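Local coordinates for protein epoxide hydrolase (Aspergillus niger, PDB 3G02) that probably hydrolyses epoxides to vicinal diols, here as a variant selected by directed evolution for enantioselectivity, at residues K281-D287 and G374-E380. The protein carries 9 engineered substitutions. Residue numbers count along the deposited sequence, not the author numbering.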
loop_
_atom_site.group_PDB
_atom_site.type_symbol
_atom_site.label_atom_id
_atom_site.label_comp_id
_atom_site.label_asym_id
_atom_site.label_seq_id
_atom_site.Cartn_x
_atom_site.Cartn_y
_atom_site.Cartn_z
ATOM N N LYS A 281 -10.770 1.688 -5.827
ATOM C CA LYS A 281 -11.283 3.019 -5.516
ATOM C C LYS A 281 -12.462 3.412 -6.398
ATOM O O LYS A 281 -13.419 4.017 -5.922
ATOM C CB LYS A 281 -10.159 4.063 -5.552
ATOM C CG LYS A 281 -8.943 3.714 -4.666
ATOM C CD LYS A 281 -9.342 3.162 -3.285
ATOM C CE LYS A 281 -8.124 2.980 -2.384
ATOM N NZ LYS A 281 -8.478 2.352 -1.070
ATOM N N TYR A 282 -12.415 3.048 -7.677
ATOM C CA TYR A 282 -13.585 3.265 -8.528
ATOM C C TYR A 282 -14.795 2.452 -8.075
ATOM O O TYR A 282 -15.933 2.841 -8.341
ATOM C CB TYR A 282 -13.268 3.003 -10.001
ATOM C CG TYR A 282 -12.568 4.159 -10.678
ATOM C CD1 TYR A 282 -13.258 5.334 -10.992
ATOM C CD2 TYR A 282 -11.215 4.083 -11.005
ATOM C CE1 TYR A 282 -12.618 6.404 -11.613
ATOM C CE2 TYR A 282 -10.568 5.147 -11.629
ATOM C CZ TYR A 282 -11.268 6.299 -11.931
ATOM O OH TYR A 282 -10.631 7.358 -12.545
ATOM N N LEU A 283 -14.557 1.340 -7.380
ATOM C CA LEU A 283 -15.652 0.554 -6.817
ATOM C C LEU A 283 -16.175 1.128 -5.503
ATOM O O LEU A 283 -17.387 1.218 -5.294
ATOM C CB LEU A 283 -15.210 -0.895 -6.598
ATOM C CG LEU A 283 -14.985 -1.758 -7.837
ATOM C CD1 LEU A 283 -14.406 -3.098 -7.416
ATOM C CD2 LEU A 283 -16.275 -1.953 -8.631
ATOM N N GLN A 284 -15.266 1.505 -4.609
ATOM C CA GLN A 284 -15.654 1.871 -3.243
ATOM C C GLN A 284 -16.087 3.318 -3.071
ATOM O O GLN A 284 -16.831 3.636 -2.140
ATOM C CB GLN A 284 -14.515 1.577 -2.263
ATOM C CG GLN A 284 -14.170 0.099 -2.129
ATOM C CD GLN A 284 -13.253 -0.188 -0.955
ATOM O OE1 GLN A 284 -12.772 0.727 -0.279
ATOM N NE2 GLN A 284 -13.012 -1.465 -0.701
ATOM N N TRP A 285 -15.609 4.196 -3.948
ATOM C CA TRP A 285 -15.743 5.631 -3.728
ATOM C C TRP A 285 -16.980 6.263 -4.353
ATOM O O TRP A 285 -17.275 7.429 -4.094
ATOM C CB TRP A 285 -14.498 6.339 -4.239
ATOM C CG TRP A 285 -13.276 6.121 -3.406
ATOM C CD1 TRP A 285 -13.143 5.312 -2.306
ATOM C CD2 TRP A 285 -11.995 6.721 -3.621
ATOM N NE1 TRP A 285 -11.854 5.395 -1.813
ATOM C CE2 TRP A 285 -11.132 6.250 -2.606
ATOM C CE3 TRP A 285 -11.495 7.623 -4.573
ATOM C CZ2 TRP A 285 -9.792 6.650 -2.520
ATOM C CZ3 TRP A 285 -10.167 8.022 -4.485
ATOM C CH2 TRP A 285 -9.330 7.531 -3.467
ATOM N N VAL A 286 -17.688 5.495 -5.176
ATOM C CA VAL A 286 -18.879 5.991 -5.863
ATOM C C VAL A 286 -20.153 5.673 -5.088
ATOM O O VAL A 286 -20.157 4.827 -4.188
ATOM C CB VAL A 286 -18.991 5.422 -7.305
ATOM C CG1 VAL A 286 -17.814 5.872 -8.160
ATOM C CG2 VAL A 286 -19.106 3.895 -7.294
ATOM N N ASP A 287 -21.232 6.366 -5.444
ATOM C CA ASP A 287 -22.559 6.027 -4.952
ATOM C C ASP A 287 -23.097 4.872 -5.800
ATOM O O ASP A 287 -23.048 3.717 -5.371
ATOM C CB ASP A 287 -23.473 7.255 -5.009
ATOM C CG ASP A 287 -24.863 6.989 -4.458
ATOM O OD1 ASP A 287 -25.144 5.855 -3.999
ATOM O OD2 ASP A 287 -25.676 7.935 -4.484
ATOM N N GLY A 374 -21.348 10.145 -5.028
ATOM C CA GLY A 374 -20.146 9.839 -4.272
ATOM C C GLY A 374 -18.996 10.776 -4.583
ATOM O O GLY A 374 -19.192 11.959 -4.876
ATOM N N HIS A 375 -17.788 10.229 -4.535
ATOM C CA HIS A 375 -16.573 11.024 -4.650
ATOM C C HIS A 375 -16.309 11.608 -6.037
ATOM O O HIS A 375 -15.819 12.735 -6.155
ATOM C CB HIS A 375 -15.374 10.186 -4.218
ATOM C CG HIS A 375 -14.065 10.878 -4.410
ATOM N ND1 HIS A 375 -13.647 11.909 -3.598
ATOM C CD2 HIS A 375 -13.091 10.700 -5.332
ATOM C CE1 HIS A 375 -12.463 12.330 -4.007
ATOM N NE2 HIS A 375 -12.103 11.614 -5.057
ATOM N N PHE A 376 -16.600 10.833 -7.077
ATOM C CA PHE A 376 -16.314 11.254 -8.441
ATOM C C PHE A 376 -17.464 12.109 -8.984
ATOM O O PHE A 376 -18.137 11.734 -9.950
ATOM C CB PHE A 376 -16.045 10.033 -9.329
ATOM C CG PHE A 376 -14.808 9.255 -8.944
ATOM C CD1 PHE A 376 -13.553 9.676 -9.369
ATOM C CD2 PHE A 376 -14.896 8.108 -8.165
ATOM C CE1 PHE A 376 -12.402 8.972 -9.014
ATOM C CE2 PHE A 376 -13.755 7.390 -7.816
ATOM C CZ PHE A 376 -12.505 7.824 -8.243
ATOM N N ALA A 377 -17.673 13.266 -8.358
ATOM C CA ALA A 377 -18.843 14.101 -8.625
ATOM C C ALA A 377 -19.041 14.458 -10.097
ATOM O O ALA A 377 -20.157 14.392 -10.603
ATOM C CB ALA A 377 -18.808 15.355 -7.774
ATOM N N ALA A 378 -17.961 14.832 -10.779
ATOM C CA ALA A 378 -18.047 15.184 -12.199
ATOM C C ALA A 378 -18.501 14.009 -13.069
ATOM O O ALA A 378 -19.196 14.212 -14.065
ATOM C CB ALA A 378 -16.722 15.751 -12.697
ATOM N N LEU A 379 -18.113 12.794 -12.685
ATOM C CA LEU A 379 -18.538 11.581 -13.389
ATOM C C LEU A 379 -19.922 11.106 -12.972
ATOM O O LEU A 379 -20.702 10.641 -13.803
ATOM C CB LEU A 379 -17.547 10.437 -13.145
ATOM C CG LEU A 379 -16.188 10.425 -13.832
ATOM C CD1 LEU A 379 -15.459 9.149 -13.458
ATOM C CD2 LEU A 379 -16.335 10.525 -15.344
ATOM N N GLU A 380 -20.206 11.188 -11.675
ATOM C CA GLU A 380 -21.411 10.593 -11.104
ATOM C C GLU A 380 -22.617 11.508 -11.226
ATOM O O GLU A 380 -23.718 11.051 -11.553
ATOM C CB GLU A 380 -21.187 10.273 -9.629
ATOM C CG GLU A 380 -20.186 9.169 -9.354
ATOM C CD GLU A 380 -20.060 8.894 -7.879
ATOM O OE1 GLU A 380 -21.075 8.516 -7.259
ATOM O OE2 GLU A 380 -18.954 9.068 -7.334
#
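Start at Lys281, near the C-terminal end of helix 271-284, where the backbone O faces the edge of the Phe376 ring. One residue on, Tyr282 lays its ring on Phe376 in an offset stack, centroids 4.6 Å apart and planes only 14° off parallel, while Leu379 sits at its edge and Met298 of helix 292-304 touches both Tyr282 and Leu379. Trp285 does two jobs. Trp285 O accepts a nearly straight hydrogen bond from His375 N at 2.9 Å, and the edge of its six-membered ring points at the face of the His375 imidazole, with CE3 of Trp285 3.5 Å from CD2 of His375. This is the histidine loop of the alpha/beta-hydrolase fold, following strand 362-369: His375, a predicted catalytic residue, is hydrogen-bonded through ND1 to Asp349 and touches Asp193, the predicted nucleophile, so Trp285 packs against the probable catalytic machinery. Val286 then presses CG1 against CD2 of Phe376 at 3.7 Å, and the backbone from Trp285 O to Asp287 N runs so close to Gly374 that a CB there would clash. At Asp287 the backbone N donates to Glu380 OE1 at 2.8 Å. That carboxylate also takes Gly374 N on OE1 and Phe376 N on OE2, tying its own loop to segment 281-287, while the Asp287 carboxylate makes a salt bridge with Lys348 and accepts a hydrogen bond from Gly373 N.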